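Local coordinates for spike protein S1 (Bat coronavirus HKU9, PDB 5GYQ), which probably attaches the virion to host cells by binding a receptor through the C-terminal domain of S1, the putative receptor-binding domain crystallised here, at residues A[70-80]-A[102-113]; A[56-64]-A[161-169]. All coordinates share one frame; numbering follows the deposited sequence.

Contact 1 (A[70-80]-A[102-113]); sequences RINETHLNNLF and LHAFYLNSTAPY. With NAG (2-acetamido-2-deoxy-beta-D-glucopyranose), chain B.
Tyr-113 reaches in from the end of segment 102-113 and plants its hydroxyl between Asn-72 and His-75, at the start of helix 73-80. Two bonds grip that OH: Asn-72 N donates to Tyr-113 OH at 3.0 Å, and His-75 ND1 lies 2.8 Å from Tyr-113 OH on an almost straight line (174°). The two rings meet rim to rim, neither over the other's face. This is the tight part, and Phe-87 of helix 86-90 packs against the tyrosine too. Asn-72, the N-cap, accepts from His-75 N through OD1, while its ND2 carries the N-acetylglucosamine and hydrogen-bonds Ser-146 OG; the sugar's C1 lies over one face of the His-75 ring, offset toward its rim. Around Arg-70 the fit is looser: Leu-107 CD1 lies over one guanidinium face, 4.5 Å from Arg-70 NH2, NH1 reaches Pro-112 O through a water, and Asp-15 (salt bridge) and Pro-16 O bind the group directly. Toward solvent lie the partly exposed Leu-107, Ser-109 and Phe-80, whose ring edge meets Leu-102 CD1; Leu-76 CD2 touches Ala-104 CB (3.7 Å). Such a helix laid nearly antiparallel (160°) over a strand belongs to the helix-covered antiparallel sheet of the betacoronavirus receptor-binding domain core.

Contact 2 (A[56-64]-A[161-169]); sequences LASMCYGSV and GSKLVCPVA
The disulfide between Cys-60 and Cys-166 joins the two segments covalently, SG to SG at 2.0 Å with a chi3 of 114°. Both sulfurs sit beside their own backbone N and meet in the gap between the chains, and the Cys-60 sulfur also lies against Pro-167 CD. Next to it the backbones pair once: Tyr-61 N donates to Val-165 O (3.0 Å), and Val-165 N returns a straighter bond to Tyr-61 O (2.8 Å, 168°). Val-165 O is touched as well by Cys-60 CA, in a CA-H...O contact. On the proline side, the Pro-167 ring rests on two carbonyl oxygens, with CB 3.3 Å from Ala-57 O and CD 3.3 Å from Met-59 O. Beyond the bridge, Val-165 CG1 meets Val-64 CG2 at 4.0 Å, the two side chains crossing at about a right angle, while Leu-164 lays CB against Tyr-61 O and CD1 against Cys-60 CB. Where the chains part, a water donates to both Gly-62 O and Lys-163 O. Further out, Leu-156 of strand 146-157 touches the Tyr-61 side chain. Backbone bonds from Leu-164 and Cys-166 to Cys-30 hold the other side. The whole is a single antiparallel bridge, the hydrogen-bonded pair Tyr-61/Val-165, beside a disulfide, fastening the C-terminal end of the receptor-binding domain core to the entry of strand 63-71.

From the N terminus, the chain passes strands 4-5, 23-27, 30-32 and 43-49 before segment 56-64 opens contact 2. Strand 63-71 then runs the length of its place in the five-stranded antiparallel sheet, to segment 70-80, where contact 1 begins. After helix 86-90, strand 100-111 comes back to close that inner loop. Helix 130-139 and strand 146-157 follow, and only at segment 161-169 does contact 2 shut, so contact 1 is nested within it. Strand 63-71 serves both, one at each end, on opposite sides of the chain's centre, with contact centres about 27 Å apart. Contact 2 joins the antiparallel sheet to the small parallel one, whereas contact 1 seats a helix on the larger sheet.

Contact 1 (A[70-80]-A[102-113])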
loop_
_atom_site.group_PDB
_atom_site.type_symbol
_atom_site.label_atom_id
_atom_site.label_comp_id
_atom_site.label_asym_id
_atom_site.label_seq_id
_atom_site.Cartn_x
_atom_site.Cartn_y
_atom_site.Cartn_z
ATOM N N ARG A 70 -4.262 5.454 -3.100
ATOM C CA ARG A 70 -3.672 6.621 -3.736
ATOM C C ARG A 70 -3.260 7.625 -2.667
ATOM O O ARG A 70 -3.779 7.597 -1.550
ATOM C CB ARG A 70 -4.644 7.252 -4.737
ATOM C CG ARG A 70 -5.966 7.721 -4.156
ATOM C CD ARG A 70 -6.877 8.230 -5.263
ATOM N NE ARG A 70 -7.075 7.215 -6.295
ATOM C CZ ARG A 70 -7.162 7.471 -7.597
ATOM N NH1 ARG A 70 -7.069 8.717 -8.040
ATOM N NH2 ARG A 70 -7.338 6.476 -8.459
ATOM N N ILE A 71 -2.328 8.509 -3.008
ATOM C CA ILE A 71 -1.732 9.399 -2.013
ATOM C C ILE A 71 -1.095 10.602 -2.704
ATOM O O ILE A 71 -0.476 10.450 -3.753
ATOM C CB ILE A 71 -0.682 8.627 -1.159
ATOM C CG1 ILE A 71 -0.178 9.461 0.017
ATOM C CG2 ILE A 71 0.479 8.136 -2.022
ATOM C CD1 ILE A 71 0.718 8.669 0.969
ATOM N N ASN A 72 -1.250 11.804 -2.152
ATOM C CA ASN A 72 -0.628 12.951 -2.806
ATOM C C ASN A 72 0.723 13.272 -2.170
ATOM O O ASN A 72 1.108 12.648 -1.177
ATOM C CB ASN A 72 -1.577 14.171 -2.831
ATOM C CG ASN A 72 -1.715 14.897 -1.490
ATOM O OD1 ASN A 72 -1.092 14.558 -0.485
ATOM N ND2 ASN A 72 -2.557 15.935 -1.497
ATOM N N GLU A 73 1.443 14.226 -2.756
ATOM C CA GLU A 73 2.842 14.474 -2.406
ATOM C C GLU A 73 3.068 14.826 -0.933
ATOM O O GLU A 73 4.003 14.322 -0.314
ATOM C CB GLU A 73 3.412 15.586 -3.288
ATOM C CG GLU A 73 4.886 15.897 -3.026
ATOM C CD GLU A 73 5.837 14.848 -3.590
ATOM O OE1 GLU A 73 7.034 14.874 -3.232
ATOM O OE2 GLU A 73 5.400 14.000 -4.395
ATOM N N THR A 74 2.221 15.692 -0.382
ATOM C CA THR A 74 2.331 16.097 1.018
ATOM C C THR A 74 2.258 14.886 1.947
ATOM O O THR A 74 3.136 14.658 2.796
ATOM C CB THR A 74 1.210 17.092 1.403
ATOM O OG1 THR A 74 1.201 18.197 0.490
ATOM C CG2 THR A 74 1.406 17.605 2.824
ATOM N N HIS A 75 1.202 14.105 1.762
ATOM C CA HIS A 75 0.952 12.935 2.588
ATOM C C HIS A 75 2.017 11.870 2.379
ATOM O O HIS A 75 2.361 11.148 3.311
ATOM C CB HIS A 75 -0.433 12.365 2.292
ATOM C CG HIS A 75 -1.557 13.276 2.678
ATOM N ND1 HIS A 75 -2.791 13.227 2.072
ATOM C CD2 HIS A 75 -1.631 14.253 3.612
ATOM C CE1 HIS A 75 -3.581 14.140 2.613
ATOM N NE2 HIS A 75 -2.903 14.775 3.550
ATOM N N LEU A 76 2.537 11.777 1.158
ATOM C CA LEU A 76 3.598 10.819 0.854
ATOM C C LEU A 76 4.889 11.174 1.584
ATOM O O LEU A 76 5.543 10.309 2.175
ATOM C CB LEU A 76 3.852 10.750 -0.655
ATOM C CG LEU A 76 4.937 9.761 -1.084
ATOM C CD1 LEU A 76 4.533 8.338 -0.735
ATOM C CD2 LEU A 76 5.235 9.892 -2.569
ATOM N N ASN A 77 5.248 12.455 1.536
ATOM C CA ASN A 77 6.443 12.936 2.214
ATOM C C ASN A 77 6.327 12.766 3.722
ATOM O O ASN A 77 7.276 12.337 4.379
ATOM C CB ASN A 77 6.709 14.398 1.861
ATOM C CG ASN A 77 7.159 14.574 0.425
ATOM O OD1 ASN A 77 7.776 13.680 -0.157
ATOM N ND2 ASN A 77 6.852 15.727 -0.158
ATOM N N ASN A 78 5.159 13.089 4.271
ATOM C CA ASN A 78 4.931 12.852 5.693
ATOM C C ASN A 78 4.995 11.365 6.043
ATOM O O ASN A 78 5.453 10.992 7.123
ATOM C CB ASN A 78 3.586 13.433 6.122
ATOM C CG ASN A 78 3.589 14.943 6.132
ATOM O OD1 ASN A 78 4.640 15.568 6.271
ATOM N ND2 ASN A 78 2.411 15.541 5.980
ATOM N N LEU A 79 4.534 10.520 5.125
ATOM C CA LEU A 79 4.563 9.074 5.328
ATOM C C LEU A 79 6.001 8.579 5.405
ATOM O O LEU A 79 6.354 7.799 6.294
ATOM C CB LEU A 79 3.812 8.353 4.206
ATOM C CG LEU A 79 3.710 6.830 4.320
ATOM C CD1 LEU A 79 2.926 6.435 5.558
ATOM C CD2 LEU A 79 3.075 6.239 3.073
ATOM N N PHE A 80 6.825 9.044 4.471
ATOM C CA PHE A 80 8.249 8.714 4.456
ATOM C C PHE A 80 8.982 9.220 5.700
ATOM O O PHE A 80 9.781 8.495 6.293
ATOM C CB PHE A 80 8.917 9.290 3.202
ATOM C CG PHE A 80 8.627 8.516 1.947
ATOM C CD1 PHE A 80 8.372 7.155 1.999
ATOM C CD2 PHE A 80 8.614 9.146 0.713
ATOM C CE1 PHE A 80 8.109 6.437 0.842
ATOM C CE2 PHE A 80 8.351 8.434 -0.446
ATOM C CZ PHE A 80 8.098 7.077 -0.380
ATOM N N LEU A 102 7.688 0.835 0.931
ATOM C CA LEU A 102 6.718 1.799 0.434
ATOM C C LEU A 102 7.041 2.109 -1.017
ATOM O O LEU A 102 8.103 2.663 -1.322
ATOM C CB LEU A 102 6.742 3.084 1.260
ATOM C CG LEU A 102 6.570 2.954 2.770
ATOM C CD1 LEU A 102 6.694 4.320 3.424
ATOM C CD2 LEU A 102 5.232 2.319 3.099
ATOM N N HIS A 103 6.130 1.745 -1.911
ATOM C CA HIS A 103 6.352 1.960 -3.332
ATOM C C HIS A 103 5.323 2.916 -3.921
ATOM O O HIS A 103 4.172 2.547 -4.157
ATOM C CB HIS A 103 6.322 0.629 -4.082
ATOM C CG HIS A 103 6.833 0.716 -5.487
ATOM N ND1 HIS A 103 6.956 -0.384 -6.304
ATOM C CD2 HIS A 103 7.257 1.778 -6.214
ATOM C CE1 HIS A 103 7.432 -0.006 -7.479
ATOM N NE2 HIS A 103 7.622 1.299 -7.449
ATOM N N ALA A 104 5.754 4.149 -4.159
ATOM C CA ALA A 104 4.917 5.146 -4.803
ATOM C C ALA A 104 5.246 5.221 -6.288
ATOM O O ALA A 104 6.415 5.319 -6.673
ATOM C CB ALA A 104 5.096 6.498 -4.146
ATOM N N PHE A 105 4.208 5.171 -7.115
ATOM C CA PHE A 105 4.375 5.147 -8.562
ATOM C C PHE A 105 3.431 6.133 -9.241
ATOM O O PHE A 105 2.407 6.517 -8.674
ATOM C CB PHE A 105 4.150 3.731 -9.103
ATOM C CG PHE A 105 2.823 3.132 -8.717
ATOM C CD1 PHE A 105 1.729 3.231 -9.562
ATOM C CD2 PHE A 105 2.672 2.459 -7.515
ATOM C CE1 PHE A 105 0.509 2.675 -9.212
ATOM C CE2 PHE A 105 1.456 1.905 -7.161
ATOM C CZ PHE A 105 0.375 2.013 -8.012
ATOM N N TYR A 106 3.778 6.532 -10.461
ATOM C CA TYR A 106 3.028 7.555 -11.184
ATOM C C TYR A 106 1.676 7.064 -11.694
ATOM O O TYR A 106 1.557 5.958 -12.218
ATOM C CB TYR A 106 3.861 8.089 -12.357
ATOM C CG TYR A 106 5.039 8.933 -11.923
ATOM C CD1 TYR A 106 4.889 10.288 -11.659
ATOM C CD2 TYR A 106 6.298 8.372 -11.765
ATOM C CE1 TYR A 106 5.963 11.064 -11.256
ATOM C CE2 TYR A 106 7.378 9.139 -11.364
ATOM C CZ TYR A 106 7.204 10.483 -11.109
ATOM O OH TYR A 106 8.275 11.248 -10.708
ATOM N N LEU A 107 0.660 7.905 -11.525
ATOM C CA LEU A 107 -0.673 7.649 -12.060
ATOM C C LEU A 107 -1.030 8.689 -13.111
ATOM O O LEU A 107 -1.944 8.484 -13.912
ATOM C CB LEU A 107 -1.723 7.664 -10.945
ATOM C CG LEU A 107 -1.855 6.428 -10.061
ATOM C CD1 LEU A 107 -2.873 6.682 -8.966
ATOM C CD2 LEU A 107 -2.257 5.223 -10.895
ATOM N N ASN A 108 -0.302 9.805 -13.088
ATOM C CA ASN A 108 -0.548 10.931 -13.984
ATOM C C ASN A 108 -1.998 11.393 -13.908
ATOM O O ASN A 108 -2.643 11.627 -14.929
ATOM C CB ASN A 108 -0.188 10.565 -15.425
ATOM C CG ASN A 108 1.127 9.821 -15.523
ATOM O OD1 ASN A 108 1.219 8.784 -16.179
ATOM N ND2 ASN A 108 2.155 10.345 -14.862
ATOM N N SER A 109 -2.504 11.517 -12.687
ATOM C CA SER A 109 -3.909 11.832 -12.480
ATOM C C SER A 109 -4.120 12.811 -11.332
ATOM O O SER A 109 -3.670 12.574 -10.210
ATOM C CB SER A 109 -4.700 10.549 -12.215
ATOM O OG SER A 109 -6.043 10.833 -11.860
ATOM N N THR A 110 -4.792 13.919 -11.625
ATOM C CA THR A 110 -5.283 14.813 -10.583
ATOM C C THR A 110 -6.795 14.646 -10.503
ATOM O O THR A 110 -7.513 14.931 -11.460
ATOM C CB THR A 110 -4.920 16.287 -10.845
ATOM O OG1 THR A 110 -6.043 16.966 -11.418
ATOM C CG2 THR A 110 -3.721 16.393 -11.774
ATOM N N ALA A 111 -7.273 14.177 -9.356
ATOM C CA ALA A 111 -8.656 13.725 -9.246
ATOM C C ALA A 111 -9.213 13.984 -7.848
ATOM O O ALA A 111 -8.478 14.462 -6.975
ATOM C CB ALA A 111 -8.742 12.238 -9.597
ATOM N N PRO A 112 -10.515 13.703 -7.638
ATOM C CA PRO A 112 -11.027 13.671 -6.268
ATOM C C PRO A 112 -10.144 12.831 -5.353
ATOM O O PRO A 112 -9.780 11.705 -5.691
ATOM C CB PRO A 112 -12.411 13.045 -6.434
ATOM C CG PRO A 112 -12.858 13.531 -7.767
ATOM C CD PRO A 112 -11.612 13.631 -8.625
ATOM N N TYR A 113 -9.797 13.404 -4.209
ATOM C CA TYR A 113 -8.879 12.785 -3.271
ATOM C C TYR A 113 -9.596 12.658 -1.936
ATOM O O TYR A 113 -9.693 13.627 -1.180
ATOM C CB TYR A 113 -7.604 13.627 -3.162
ATOM C CG TYR A 113 -6.481 13.043 -2.330
ATOM C CD1 TYR A 113 -6.152 11.695 -2.402
ATOM C CD2 TYR A 113 -5.723 13.860 -1.502
ATOM C CE1 TYR A 113 -5.110 11.173 -1.646
ATOM C CE2 TYR A 113 -4.683 13.351 -0.752
ATOM C CZ TYR A 113 -4.381 12.008 -0.823
ATOM O OH TYR A 113 -3.344 11.508 -0.070
HETATM C C1 NAG B . -2.837 16.771 -0.362
HETATM C C2 NAG B . -2.485 18.218 -0.618
HETATM C C3 NAG B . -2.624 19.017 0.670
HETATM C C4 NAG B . -4.024 18.840 1.254
HETATM C C5 NAG B . -4.430 17.364 1.316
HETATM C C6 NAG B . -5.898 17.180 1.623
HETATM C C7 NAG B . -0.927 18.609 -2.470
HETATM C C8 NAG B . 0.509 18.718 -2.884
HETATM N N2 NAG B . -1.149 18.353 -1.173
HETATM O O3 NAG B . -2.372 20.384 0.372
HETATM O O4 NAG B . -4.065 19.306 2.601
HETATM O O5 NAG B . -4.183 16.687 0.072
HETATM O O6 NAG B . -6.237 15.807 1.753
HETATM O O7 NAG B . -1.850 18.744 -3.268
HETATM O O HOH W 1 -7.280 11.325 -6.604
#

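Contact 2 (A[56-64]-A[161-169])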
loop_
_atom_site.group_PDB
_atom_site.type_symbol
_atom_site.label_atom_id
_atom_site.label_comp_id
_atom_site.label_asym_id
_atom_site.label_seq_id
_atom_site.Cartn_x
_atom_site.Cartn_y
_atom_site.Cartn_z
ATOM N N LEU A 56 14.876 -7.076 -2.345
ATOM C CA LEU A 56 13.446 -7.283 -2.092
ATOM C C LEU A 56 12.837 -8.468 -2.843
ATOM O O LEU A 56 12.339 -9.413 -2.231
ATOM C CB LEU A 56 12.675 -6.010 -2.459
ATOM C CG LEU A 56 11.418 -5.572 -1.699
ATOM C CD1 LEU A 56 10.656 -4.546 -2.530
ATOM C CD2 LEU A 56 10.505 -6.730 -1.310
ATOM N N ALA A 57 12.880 -8.407 -4.169
ATOM C CA ALA A 57 12.160 -9.364 -5.003
ATOM C C ALA A 57 12.980 -10.603 -5.346
ATOM O O ALA A 57 12.605 -11.363 -6.237
ATOM C CB ALA A 57 11.695 -8.683 -6.282
ATOM N N SER A 58 14.087 -10.812 -4.639
ATOM C CA SER A 58 15.003 -11.898 -4.975
ATOM C C SER A 58 14.934 -13.070 -3.999
ATOM O O SER A 58 15.482 -14.137 -4.271
ATOM C CB SER A 58 16.440 -11.379 -5.037
ATOM O OG SER A 58 16.920 -11.054 -3.745
ATOM N N MET A 59 14.271 -12.879 -2.865
ATOM C CA MET A 59 14.235 -13.924 -1.846
ATOM C C MET A 59 12.817 -14.276 -1.414
ATOM O O MET A 59 11.850 -13.655 -1.851
ATOM C CB MET A 59 15.068 -13.505 -0.630
ATOM C CG MET A 59 14.748 -12.120 -0.096
ATOM S SD MET A 59 15.973 -11.542 1.095
ATOM C CE MET A 59 15.811 -12.775 2.383
ATOM N N CYS A 60 12.708 -15.286 -0.555
ATOM C CA CYS A 60 11.414 -15.766 -0.084
ATOM C C CYS A 60 11.056 -15.160 1.268
ATOM O O CYS A 60 11.921 -14.651 1.978
ATOM C CB CYS A 60 11.410 -17.293 0.009
ATOM S SG CYS A 60 11.624 -18.142 -1.575
ATOM N N TYR A 61 9.777 -15.225 1.620
ATOM C CA TYR A 61 9.303 -14.648 2.871
ATOM C C TYR A 61 8.278 -15.542 3.558
ATOM O O TYR A 61 7.696 -16.428 2.932
ATOM C CB TYR A 61 8.702 -13.264 2.618
ATOM C CG TYR A 61 9.673 -12.302 1.982
ATOM C CD1 TYR A 61 10.576 -11.586 2.756
ATOM C CD2 TYR A 61 9.694 -12.116 0.606
ATOM C CE1 TYR A 61 11.468 -10.711 2.180
ATOM C CE2 TYR A 61 10.585 -11.241 0.020
ATOM C CZ TYR A 61 11.469 -10.540 0.812
ATOM O OH TYR A 61 12.361 -9.665 0.236
ATOM N N GLY A 62 8.069 -15.307 4.850
ATOM C CA GLY A 62 7.063 -16.032 5.606
ATOM C C GLY A 62 5.670 -15.680 5.125
ATOM O O GLY A 62 4.781 -16.530 5.080
ATOM N N SER A 63 5.491 -14.413 4.766
ATOM C CA SER A 63 4.241 -13.916 4.200
ATOM C C SER A 63 4.456 -12.525 3.623
ATOM O O SER A 63 5.375 -11.806 4.038
ATOM C CB SER A 63 3.132 -13.878 5.255
ATOM O OG SER A 63 3.293 -12.762 6.114
ATOM N N VAL A 64 3.611 -12.147 2.669
ATOM C CA VAL A 64 3.702 -10.815 2.072
ATOM C C VAL A 64 2.332 -10.149 2.048
ATOM O O VAL A 64 1.360 -10.750 1.625
ATOM C CB VAL A 64 4.271 -10.868 0.637
ATOM C CG1 VAL A 64 4.246 -9.487 -0.004
ATOM C CG2 VAL A 64 5.686 -11.427 0.644
ATOM N N GLY A 161 10.527 -21.698 8.179
ATOM C CA GLY A 161 10.098 -23.051 7.883
ATOM C C GLY A 161 9.559 -23.181 6.474
ATOM O O GLY A 161 9.964 -22.449 5.572
ATOM N N SER A 162 8.641 -24.122 6.283
ATOM C CA SER A 162 8.024 -24.331 4.980
ATOM C C SER A 162 6.865 -23.364 4.768
ATOM O O SER A 162 6.609 -22.500 5.609
ATOM C CB SER A 162 7.548 -25.778 4.843
ATOM O OG SER A 162 7.355 -26.371 6.116
ATOM N N LYS A 163 6.175 -23.521 3.640
ATOM C CA LYS A 163 5.066 -22.648 3.262
ATOM C C LYS A 163 5.511 -21.190 3.234
ATOM O O LYS A 163 5.263 -20.429 4.172
ATOM C CB LYS A 163 3.885 -22.835 4.214
ATOM C CG LYS A 163 3.412 -24.274 4.313
ATOM C CD LYS A 163 2.566 -24.490 5.555
ATOM C CE LYS A 163 2.339 -25.970 5.816
ATOM N NZ LYS A 163 1.658 -26.201 7.119
ATOM N N LEU A 164 6.177 -20.814 2.150
ATOM C CA LEU A 164 6.709 -19.469 1.999
ATOM C C LEU A 164 6.121 -18.785 0.774
ATOM O O LEU A 164 5.454 -19.419 -0.046
ATOM C CB LEU A 164 8.235 -19.509 1.887
ATOM C CG LEU A 164 8.989 -20.247 2.993
ATOM C CD1 LEU A 164 10.482 -20.264 2.699
ATOM C CD2 LEU A 164 8.709 -19.622 4.352
ATOM N N VAL A 165 6.365 -17.483 0.663
ATOM C CA VAL A 165 6.044 -16.748 -0.550
ATOM C C VAL A 165 7.325 -16.542 -1.352
ATOM O O VAL A 165 8.212 -15.796 -0.933
ATOM C CB VAL A 165 5.395 -15.387 -0.250
ATOM C CG1 VAL A 165 5.037 -14.679 -1.550
ATOM C CG2 VAL A 165 4.167 -15.569 0.625
ATOM N N CYS A 166 7.428 -17.209 -2.497
ATOM C CA CYS A 166 8.653 -17.137 -3.295
ATOM C C CYS A 166 8.436 -16.437 -4.637
ATOM O O CYS A 166 7.403 -16.617 -5.272
ATOM C CB CYS A 166 9.220 -18.541 -3.518
ATOM S SG CYS A 166 9.994 -19.273 -2.049
ATOM N N PRO A 167 9.420 -15.638 -5.073
ATOM C CA PRO A 167 9.308 -14.880 -6.325
ATOM C C PRO A 167 9.445 -15.756 -7.570
ATOM O O PRO A 167 9.975 -16.863 -7.483
ATOM C CB PRO A 167 10.468 -13.891 -6.234
ATOM C CG PRO A 167 11.483 -14.599 -5.405
ATOM C CD PRO A 167 10.701 -15.387 -4.391
ATOM N N VAL A 168 8.970 -15.260 -8.710
ATOM C CA VAL A 168 9.147 -15.968 -9.975
ATOM C C VAL A 168 10.396 -15.460 -10.684
ATOM O O VAL A 168 10.804 -14.311 -10.502
ATOM C CB VAL A 168 7.916 -15.818 -10.913
ATOM C CG1 VAL A 168 6.625 -15.819 -10.117
ATOM C CG2 VAL A 168 8.022 -14.568 -11.778
ATOM N N ALA A 169 11.007 -16.325 -11.487
ATOM C CA ALA A 169 12.210 -15.963 -12.224
ATOM C C ALA A 169 11.918 -15.830 -13.714
ATOM O O ALA A 169 12.387 -14.895 -14.366
ATOM C CB ALA A 169 13.306 -16.990 -11.988
HETATM O O HOH W 2 3.836 -18.469 3.365
HETATM O O HOH W 3 5.410 -18.822 7.054
#